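Long-range contacts in hydroxylase (Rhodococcus sp., PDB 2OR0), which is a putative oxidoreductase of the acyl-CoA dehydrogenase family, probably a flavin-dependent hydroxylase that uses reduced flavin and molecular oxygen: residues 129-137 against 149-158; 187-198 against 210-219. All blocks are in the same frame, centred on the assembly; numbering follows the deposited sequence. Where two conformers were deposited one is given.

Both contacts lie in the beta domain of an acyl-CoA dehydrogenase-like chain, on the same side of its centre and about 9 Å apart, centre to centre. Interaction 1 closes before interaction 2 opens along the sequence. The two share one mixed sheet. Strand 145-155, used by interaction 1, pairs antiparallel with strands 210-214 and 217-220 of interaction 2. The joint is direct: Arg151 NH2 makes a salt bridge of 2.8 Å to Asp211 OD2, and Gly150 O lies 2.9 Å from Val214 N, a probable hydrogen bond. Strand 145-155 thus has the loop after strand 129-130 against it in one contact and strand 210-214 beside it in the same sheet.

Interaction 1: 129-137 against 149-158; sequences MASPYAPMG and KGRWSFSSGT
Trp152 and Met136 meet in this contact, and the indole lies against residues 132-137. The contact belongs to the beta domain of the acyl-CoA dehydrogenase fold. Here the chain leaving strand 129-130 packs along strand 145-155 before it reaches strand 137-142.

The Trp152 side chain can be followed outward. Its CB meets Pro132 CG at 3.7 Å, and the two side chains cross obliquely. With CG anti to the carbonyl carbon (chi1 -69°), the ring swings toward the loop. At CD1 the ring edge faces Ala134 O, which lies in the ring plane. Over one face sits Met136 CB, a selenomethionine atom, 3.7 Å from the centroid of the five-membered ring in a CH-pi contact. NE1 is hydrogen-bonded to Gly167 O on strand 163-170. Farther out, CZ2 comes to 3.4 Å from Gly137 CA.

The Pro132 ring, behind a cis peptide bond, also places CG 3.2 Å from Ser153 O. Two waters bridge the segments. One links Met136 O to Arg151 N. The other accepts from Ser131 N and donates to Ser156 O.

At the start of the segment, Ala130 CB packs against Thr158 OG1 at 3.5 Å and Ser155 OG at 3.4 Å. Ser155 OG stands anti to its own backbone N (chi1 -176°). It donates to Ser131 O at 2.7 Å, approaching 29° out of the carbonyl plane.

Interaction 2: 187-198 against 210-219; sequences LPRTDYQIVEDT and KDLIVDGAFV
Gln193 and Ile213 face each other as a hydrogen-bonded antiparallel pair, and each satisfies the other's backbone. Ile213 N gives to Gln193 O at 2.8 Å, and Gln193 N gives to Ile213 O at 3.0 Å. Asp211 O takes Val195 N at 2.8 Å.

Thr198 OG1 works both ways. It donates to Val195 O at 2.7 Å and accepts Asp211 N in a nearly straight bond (168°). Water 4 donates to Thr198 O and to Asp211 OD1, while OD2 makes a salt bridge to Arg151.

These bonds attach strand 193-195 to strand 210-214 in the mixed sheet of the acyl-CoA dehydrogenase-like beta domain. On one face of the pair, Leu212 puts CD2 alongside Ile194 CG1 and CD1 over the Tyr192 ring in a CH-pi contact. Past the corner at 215-216, Leu187 CD1 meets Val219 CG2 at 3.7 Å.

The extended Lys210 chain passes Ile194 CG2. Its NZ is shared between Glu196 and Asp159, the stronger partner. NZ donates to the syn lone pair of Glu196 OE1 at 3.0 Å and weakly to OE2.

Interaction 1: 129-137 against 149-158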
loop_
_atom_site.group_PDB
_atom_site.type_symbol
_atom_site.label_atom_id
_atom_site.label_comp_id
_atom_site.label_asym_id
_atom_site.label_seq_id
_atom_site.Cartn_x
_atom_site.Cartn_y
_atom_site.Cartn_z
HETATM N N MSE A 129 8.726 8.552 4.879
HETATM C CA MSE A 129 8.041 9.435 3.955
HETATM C C MSE A 129 6.550 9.080 3.887
HETATM O O MSE A 129 6.184 7.894 3.849
HETATM C CB MSE A 129 8.639 9.347 2.553
HETATM C CG MSE A 129 10.090 9.779 2.444
HETATM SE SE MSE A 129 10.814 9.054 0.811
HETATM C CE MSE A 129 11.451 7.417 1.706
ATOM N N ALA A 130 5.721 10.128 3.841
ATOM C CA ALA A 130 4.272 10.039 3.608
ATOM C C ALA A 130 3.953 10.265 2.145
ATOM O O ALA A 130 4.758 10.835 1.396
ATOM C CB ALA A 130 3.504 11.072 4.479
ATOM N N SER A 131 2.787 9.784 1.735
ATOM C CA SER A 131 2.197 9.947 0.417
ATOM C C SER A 131 1.159 11.086 0.480
ATOM O O SER A 131 1.054 11.799 1.485
ATOM C CB SER A 131 1.502 8.616 0.029
ATOM O OG SER A 131 0.433 8.295 0.945
ATOM N N PRO A 132 0.284 11.189 -0.540
ATOM C CA PRO A 132 -0.007 10.447 -1.781
ATOM C C PRO A 132 0.674 10.894 -3.062
ATOM O O PRO A 132 1.010 12.069 -3.236
ATOM C CB PRO A 132 -1.505 10.664 -1.941
ATOM C CG PRO A 132 -1.670 12.107 -1.496
ATOM C CD PRO A 132 -0.691 12.289 -0.339
ATOM N N TYR A 133 0.801 9.944 -3.984
ATOM C CA TYR A 133 1.241 10.226 -5.345
ATOM C C TYR A 133 0.201 10.919 -6.216
ATOM O O TYR A 133 0.556 11.397 -7.285
ATOM C CB TYR A 133 1.638 8.932 -6.042
ATOM C CG TYR A 133 2.884 8.304 -5.475
ATOM C CD1 TYR A 133 4.113 8.932 -5.591
ATOM C CD2 TYR A 133 2.827 7.065 -4.823
ATOM C CE1 TYR A 133 5.267 8.346 -5.079
ATOM C CE2 TYR A 133 3.990 6.457 -4.318
ATOM C CZ TYR A 133 5.212 7.111 -4.454
ATOM O OH TYR A 133 6.374 6.535 -3.944
ATOM N N ALA A 134 -1.070 10.941 -5.799
ATOM C CA ALA A 134 -2.109 11.625 -6.587
ATOM C C ALA A 134 -1.633 13.038 -6.926
ATOM O O ALA A 134 -1.144 13.746 -6.055
ATOM C CB ALA A 134 -3.450 11.673 -5.841
ATOM N N PRO A 135 -1.734 13.428 -8.205
ATOM C CA PRO A 135 -1.172 14.699 -8.666
ATOM C C PRO A 135 -2.082 15.895 -8.321
ATOM O O PRO A 135 -2.524 16.628 -9.227
ATOM C CB PRO A 135 -1.084 14.495 -10.172
ATOM C CG PRO A 135 -2.226 13.610 -10.480
ATOM C CD PRO A 135 -2.357 12.672 -9.305
HETATM N N MSE A 136 -2.296 16.083 -7.018
HETATM C CA MSE A 136 -3.248 17.062 -6.497
HETATM C C MSE A 136 -2.678 18.471 -6.387
HETATM O O MSE A 136 -3.374 19.414 -6.022
HETATM C CB MSE A 136 -3.794 16.603 -5.135
HETATM C CG MSE A 136 -4.895 15.545 -5.223
HETATM SE SE MSE A 136 -6.115 15.938 -6.693
HETATM C CE MSE A 136 -5.547 14.529 -7.941
ATOM N N GLY A 137 -1.406 18.637 -6.714
ATOM C CA GLY A 137 -0.765 19.940 -6.567
ATOM C C GLY A 137 -0.322 20.570 -7.862
ATOM O O GLY A 137 -0.416 19.951 -8.930
ATOM N N LYS A 149 2.138 24.318 -4.750
ATOM C CA LYS A 149 0.922 24.633 -4.017
ATOM C C LYS A 149 -0.133 23.543 -4.256
ATOM O O LYS A 149 -0.345 23.118 -5.382
ATOM C CB LYS A 149 0.364 25.981 -4.473
ATOM C CG LYS A 149 -0.808 26.427 -3.639
ATOM C CD LYS A 149 -1.629 27.525 -4.284
ATOM C CE LYS A 149 -2.663 28.021 -3.247
ATOM N NZ LYS A 149 -3.883 28.287 -3.970
ATOM N N GLY A 150 -0.820 23.131 -3.205
ATOM C CA GLY A 150 -1.975 22.242 -3.376
ATOM C C GLY A 150 -2.523 21.670 -2.076
ATOM O O GLY A 150 -2.041 21.981 -0.975
ATOM N N ARG A 151 -3.559 20.841 -2.218
ATOM C CA ARG A 151 -4.162 20.119 -1.104
ATOM C C ARG A 151 -4.314 18.652 -1.548
ATOM O O ARG A 151 -4.918 18.369 -2.583
ATOM C CB ARG A 151 -5.524 20.733 -0.725
ATOM C CG ARG A 151 -6.213 20.004 0.450
ATOM C CD ARG A 151 -7.245 20.835 1.212
ATOM N NE ARG A 151 -7.808 20.029 2.314
ATOM C CZ ARG A 151 -8.459 20.509 3.379
ATOM N NH1 ARG A 151 -8.656 21.817 3.533
ATOM N NH2 ARG A 151 -8.943 19.675 4.300
ATOM N N TRP A 152 -3.732 17.748 -0.766
ATOM C CA TRP A 152 -3.749 16.317 -1.055
ATOM C C TRP A 152 -4.534 15.648 0.063
ATOM O O TRP A 152 -4.540 16.143 1.173
ATOM C CB TRP A 152 -2.323 15.732 -1.055
ATOM C CG TRP A 152 -1.445 16.195 -2.199
ATOM C CD1 TRP A 152 -1.138 15.503 -3.335
ATOM C CD2 TRP A 152 -0.738 17.448 -2.287
ATOM N NE1 TRP A 152 -0.294 16.247 -4.132
ATOM C CE2 TRP A 152 -0.033 17.444 -3.514
ATOM C CE3 TRP A 152 -0.624 18.558 -1.443
ATOM C CZ2 TRP A 152 0.781 18.519 -3.925
ATOM C CZ3 TRP A 152 0.182 19.635 -1.857
ATOM C CH2 TRP A 152 0.860 19.602 -3.095
ATOM N N SER A 153 -5.171 14.524 -0.227
ATOM C CA SER A 153 -5.844 13.744 0.807
ATOM C C SER A 153 -5.249 12.334 0.899
ATOM O O SER A 153 -4.450 11.944 0.041
ATOM C CB SER A 153 -7.344 13.673 0.483
ATOM O OG SER A 153 -7.504 13.187 -0.826
ATOM N N PHE A 154 -5.655 11.573 1.926
ATOM C CA PHE A 154 -5.244 10.173 2.092
ATOM C C PHE A 154 -3.724 10.045 2.308
ATOM O O PHE A 154 -3.096 9.149 1.742
ATOM C CB PHE A 154 -5.695 9.312 0.888
ATOM C CG PHE A 154 -6.186 7.896 1.239
ATOM C CD1 PHE A 154 -7.359 7.385 0.642
ATOM C CD2 PHE A 154 -5.460 7.045 2.101
ATOM C CE1 PHE A 154 -7.807 6.055 0.919
ATOM C CE2 PHE A 154 -5.911 5.737 2.395
ATOM C CZ PHE A 154 -7.078 5.242 1.807
ATOM N N SER A 155 -3.148 10.922 3.137
ATOM C CA SER A 155 -1.720 10.819 3.469
ATOM C C SER A 155 -1.501 9.833 4.622
ATOM O O SER A 155 -1.411 10.232 5.777
ATOM C CB SER A 155 -1.143 12.202 3.804
ATOM O OG SER A 155 0.260 12.138 4.048
ATOM N N SER A 156 -1.416 8.535 4.306
ATOM C CA SER A 156 -1.417 7.486 5.339
ATOM C C SER A 156 -0.200 7.569 6.248
ATOM O O SER A 156 0.910 7.734 5.756
ATOM C CB SER A 156 -1.463 6.087 4.686
ATOM O OG SER A 156 -2.599 5.967 3.862
ATOM N N GLY A 157 -0.407 7.428 7.562
ATOM C CA GLY A 157 0.699 7.407 8.531
ATOM C C GLY A 157 1.418 8.748 8.699
ATOM O O GLY A 157 2.483 8.809 9.301
ATOM N N THR A 158 0.817 9.823 8.187
ATOM C CA THR A 158 1.501 11.112 8.010
ATOM C C THR A 158 2.067 11.750 9.292
ATOM O O THR A 158 3.135 12.373 9.241
ATOM C CB THR A 158 0.629 12.113 7.190
ATOM O OG1 THR A 158 1.470 13.082 6.567
ATOM C CG2 THR A 158 -0.444 12.808 8.036
HETATM O O HOH W 1 1.791 7.739 3.193
HETATM O O HOH W 2 -4.623 21.246 -4.709
#

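Interaction 2: 187-198 against 210-219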
loop_
_atom_site.group_PDB
_atom_site.type_symbol
_atom_site.label_atom_id
_atom_site.label_comp_id
_atom_site.label_asym_id
_atom_site.label_seq_id
_atom_site.Cartn_x
_atom_site.Cartn_y
_atom_site.Cartn_z
ATOM N N LEU A 187 9.246 16.762 -0.054
ATOM C CA LEU A 187 9.207 17.947 0.826
ATOM C C LEU A 187 9.434 17.533 2.253
ATOM O O LEU A 187 8.906 16.513 2.678
ATOM C CB LEU A 187 7.847 18.661 0.769
ATOM C CG LEU A 187 7.489 19.533 -0.428
ATOM C CD1 LEU A 187 7.189 18.691 -1.637
ATOM C CD2 LEU A 187 6.288 20.395 -0.088
ATOM N N PRO A 188 10.230 18.315 3.007
ATOM C CA PRO A 188 10.342 18.081 4.438
ATOM C C PRO A 188 9.060 18.556 5.133
ATOM O O PRO A 188 8.361 19.409 4.577
ATOM C CB PRO A 188 11.525 18.961 4.842
ATOM C CG PRO A 188 11.580 20.038 3.799
ATOM C CD PRO A 188 11.085 19.427 2.544
ATOM N N ARG A 189 8.769 18.009 6.320
ATOM C CA ARG A 189 7.513 18.286 7.039
ATOM C C ARG A 189 7.386 19.762 7.392
ATOM O O ARG A 189 6.288 20.305 7.525
ATOM C CB ARG A 189 7.408 17.438 8.312
ATOM C CG ARG A 189 6.130 17.669 9.086
ATOM C CD ARG A 189 5.567 16.388 9.624
ATOM N NE ARG A 189 4.821 16.636 10.852
ATOM C CZ ARG A 189 4.442 15.692 11.706
ATOM N NH1 ARG A 189 4.724 14.410 11.469
ATOM N NH2 ARG A 189 3.772 16.026 12.801
ATOM N N THR A 190 8.542 20.393 7.547
ATOM C CA THR A 190 8.634 21.824 7.754
ATOM C C THR A 190 7.969 22.649 6.629
ATOM O O THR A 190 7.527 23.795 6.855
ATOM C CB THR A 190 10.127 22.210 7.944
ATOM O OG1 THR A 190 10.189 23.368 8.778
ATOM C CG2 THR A 190 10.812 22.465 6.617
ATOM N N ASP A 191 7.877 22.063 5.433
ATOM C CA ASP A 191 7.332 22.767 4.285
ATOM C C ASP A 191 5.866 22.457 3.956
ATOM O O ASP A 191 5.376 22.870 2.917
ATOM C CB ASP A 191 8.207 22.530 3.063
ATOM C CG ASP A 191 9.530 23.331 3.110
ATOM O OD1 ASP A 191 9.691 24.198 4.006
ATOM O OD2 ASP A 191 10.399 23.091 2.234
ATOM N N TYR A 192 5.166 21.746 4.835
ATOM C CA TYR A 192 3.714 21.533 4.626
ATOM C C TYR A 192 2.945 21.465 5.926
ATOM O O TYR A 192 3.521 21.467 7.013
ATOM C CB TYR A 192 3.422 20.300 3.739
ATOM C CG TYR A 192 4.010 18.984 4.256
ATOM C CD1 TYR A 192 3.341 18.221 5.214
ATOM C CD2 TYR A 192 5.227 18.512 3.776
ATOM C CE1 TYR A 192 3.871 17.022 5.687
ATOM C CE2 TYR A 192 5.773 17.325 4.238
ATOM C CZ TYR A 192 5.092 16.578 5.194
ATOM O OH TYR A 192 5.635 15.389 5.654
ATOM N N GLN A 193 1.630 21.405 5.787
ATOM C CA GLN A 193 0.725 21.425 6.915
ATOM C C GLN A 193 -0.158 20.176 6.845
ATOM O O GLN A 193 -0.723 19.866 5.804
ATOM C CB GLN A 193 -0.148 22.711 6.873
ATOM C CG GLN A 193 -1.247 22.780 7.952
ATOM C CD GLN A 193 -2.510 23.614 7.569
ATOM O OE1 GLN A 193 -3.456 23.750 8.386
ATOM N NE2 GLN A 193 -2.532 24.161 6.349
ATOM N N ILE A 194 -0.259 19.495 7.976
ATOM C CA ILE A 194 -1.151 18.351 8.170
ATOM C C ILE A 194 -2.482 18.935 8.656
ATOM O O ILE A 194 -2.521 19.607 9.689
ATOM C CB ILE A 194 -0.575 17.355 9.229
ATOM C CG1 ILE A 194 0.735 16.705 8.732
ATOM C CG2 ILE A 194 -1.589 16.257 9.575
ATOM C CD1 ILE A 194 1.512 15.890 9.811
ATOM N N VAL A 195 -3.557 18.714 7.908
ATOM C CA VAL A 195 -4.871 19.255 8.299
ATOM C C VAL A 195 -5.589 18.308 9.268
ATOM O O VAL A 195 -5.911 17.173 8.908
ATOM C CB VAL A 195 -5.723 19.595 7.068
ATOM C CG1 VAL A 195 -6.981 20.403 7.451
ATOM C CG2 VAL A 195 -4.908 20.376 6.074
ATOM N N GLU A 196 -5.831 18.775 10.498
ATOM C CA GLU A 196 -6.542 17.974 11.509
ATOM C C GLU A 196 -8.017 17.769 11.154
ATOM O O GLU A 196 -8.597 18.551 10.398
ATOM C CB GLU A 196 -6.424 18.611 12.919
ATOM C CG GLU A 196 -5.047 18.475 13.596
ATOM C CD GLU A 196 -4.486 17.027 13.577
ATOM O OE1 GLU A 196 -5.202 16.078 14.002
ATOM O OE2 GLU A 196 -3.328 16.846 13.134
ATOM N N ASP A 197 -8.607 16.706 11.694
ATOM C CA ASP A 197 -10.038 16.383 11.489
ATOM C C ASP A 197 -10.451 16.143 10.030
ATOM O O ASP A 197 -11.576 16.419 9.625
ATOM C CB ASP A 197 -10.933 17.433 12.185
ATOM C CG ASP A 197 -10.534 17.646 13.634
ATOM O OD1 ASP A 197 -10.532 16.654 14.399
ATOM O OD2 ASP A 197 -10.181 18.790 14.018
ATOM N N THR A 198 -9.532 15.612 9.241
ATOM C CA THR A 198 -9.808 15.339 7.841
ATOM C C THR A 198 -9.804 13.805 7.577
ATOM O O THR A 198 -9.840 13.353 6.443
ATOM C CB THR A 198 -8.773 16.025 6.952
ATOM O OG1 THR A 198 -7.450 15.638 7.380
ATOM C CG2 THR A 198 -8.944 17.579 7.010
ATOM N N LYS A 210 -4.655 11.766 6.913
ATOM C CA LYS A 210 -5.100 13.170 6.869
ATOM C C LYS A 210 -4.727 13.892 5.574
ATOM O O LYS A 210 -3.896 13.397 4.799
ATOM C CB LYS A 210 -4.541 13.916 8.092
ATOM C CG LYS A 210 -5.177 13.476 9.421
ATOM C CD LYS A 210 -4.309 13.916 10.595
ATOM C CE LYS A 210 -4.712 13.270 11.897
ATOM N NZ LYS A 210 -3.724 13.661 12.949
ATOM N N ASP A 211 -5.399 15.022 5.322
ATOM C CA ASP A 211 -5.049 15.931 4.243
ATOM C C ASP A 211 -3.747 16.669 4.563
ATOM O O ASP A 211 -3.444 16.947 5.732
ATOM C CB ASP A 211 -6.152 16.989 4.045
ATOM C CG ASP A 211 -7.429 16.422 3.391
ATOM O OD1 ASP A 211 -7.625 15.167 3.306
ATOM O OD2 ASP A 211 -8.259 17.255 2.969
ATOM N N LEU A 212 -3.007 17.009 3.516
ATOM C CA LEU A 212 -1.846 17.890 3.608
ATOM C C LEU A 212 -2.079 19.108 2.719
ATOM O O LEU A 212 -2.598 18.975 1.616
ATOM C CB LEU A 212 -0.578 17.178 3.095
ATOM C CG LEU A 212 -0.036 15.858 3.669
ATOM C CD1 LEU A 212 1.359 15.576 3.118
ATOM C CD2 LEU A 212 -0.013 15.818 5.194
ATOM N N ILE A 213 -1.650 20.280 3.192
ATOM C CA ILE A 213 -1.714 21.527 2.413
ATOM C C ILE A 213 -0.321 22.143 2.238
ATOM O O ILE A 213 0.456 22.211 3.192
ATOM C CB ILE A 213 -2.642 22.587 3.076
ATOM C CG1 ILE A 213 -4.107 22.225 2.833
ATOM C CG2 ILE A 213 -2.431 23.990 2.437
ATOM C CD1 ILE A 213 -5.095 23.179 3.533
ATOM N N VAL A 214 -0.036 22.597 1.024
ATOM C CA VAL A 214 1.160 23.394 0.734
ATOM C C VAL A 214 0.716 24.743 0.136
ATOM O O VAL A 214 -0.043 24.769 -0.844
ATOM C CB VAL A 214 2.142 22.619 -0.219
ATOM C CG1 VAL A 214 3.410 23.437 -0.495
ATOM C CG2 VAL A 214 2.547 21.266 0.390
ATOM N N ASP A 215 1.179 25.850 0.732
ATOM C CA ASP A 215 0.818 27.208 0.271
ATOM C C ASP A 215 1.743 27.764 -0.821
ATOM O O ASP A 215 1.296 28.536 -1.688
ATOM C CB ASP A 215 0.755 28.204 1.447
ATOM C CG ASP A 215 -0.545 28.108 2.233
ATOM O OD1 ASP A 215 -1.501 27.495 1.720
ATOM O OD2 ASP A 215 -0.607 28.626 3.381
ATOM N N GLY A 216 3.018 27.367 -0.788
ATOM C CA GLY A 216 4.009 27.773 -1.794
ATOM C C GLY A 216 5.405 27.443 -1.285
ATOM O O GLY A 216 6.124 28.317 -0.765
ATOM N N ALA A 217 5.763 26.162 -1.404
ATOM C CA ALA A 217 7.041 25.642 -0.957
ATOM C C ALA A 217 7.955 25.474 -2.151
ATOM O O ALA A 217 7.570 24.893 -3.169
ATOM C CB ALA A 217 6.855 24.319 -0.258
ATOM N N PHE A 218 9.177 25.979 -2.020
ATOM C CA PHE A 218 10.176 25.780 -3.057
ATOM C C PHE A 218 10.711 24.347 -2.976
ATOM O O PHE A 218 11.098 23.892 -1.898
ATOM C CB PHE A 218 11.345 26.770 -2.912
ATOM C CG PHE A 218 12.511 26.455 -3.817
ATOM C CD1 PHE A 218 12.407 26.652 -5.190
ATOM C CD2 PHE A 218 13.703 25.946 -3.292
ATOM C CE1 PHE A 218 13.484 26.360 -6.043
ATOM C CE2 PHE A 218 14.778 25.653 -4.135
ATOM C CZ PHE A 218 14.667 25.850 -5.498
ATOM N N VAL A 219 10.719 23.669 -4.122
ATOM C CA VAL A 219 11.256 22.312 -4.225
ATOM C C VAL A 219 12.385 22.295 -5.277
ATOM O O VAL A 219 12.136 22.504 -6.469
ATOM C CB VAL A 219 10.146 21.265 -4.589
ATOM C CG1 VAL A 219 10.747 19.847 -4.659
ATOM C CG2 VAL A 219 8.981 21.297 -3.573
HETATM O O HOH W 3 10.101 21.997 -0.302
HETATM O O HOH W 4 -10.316 14.615 4.241
#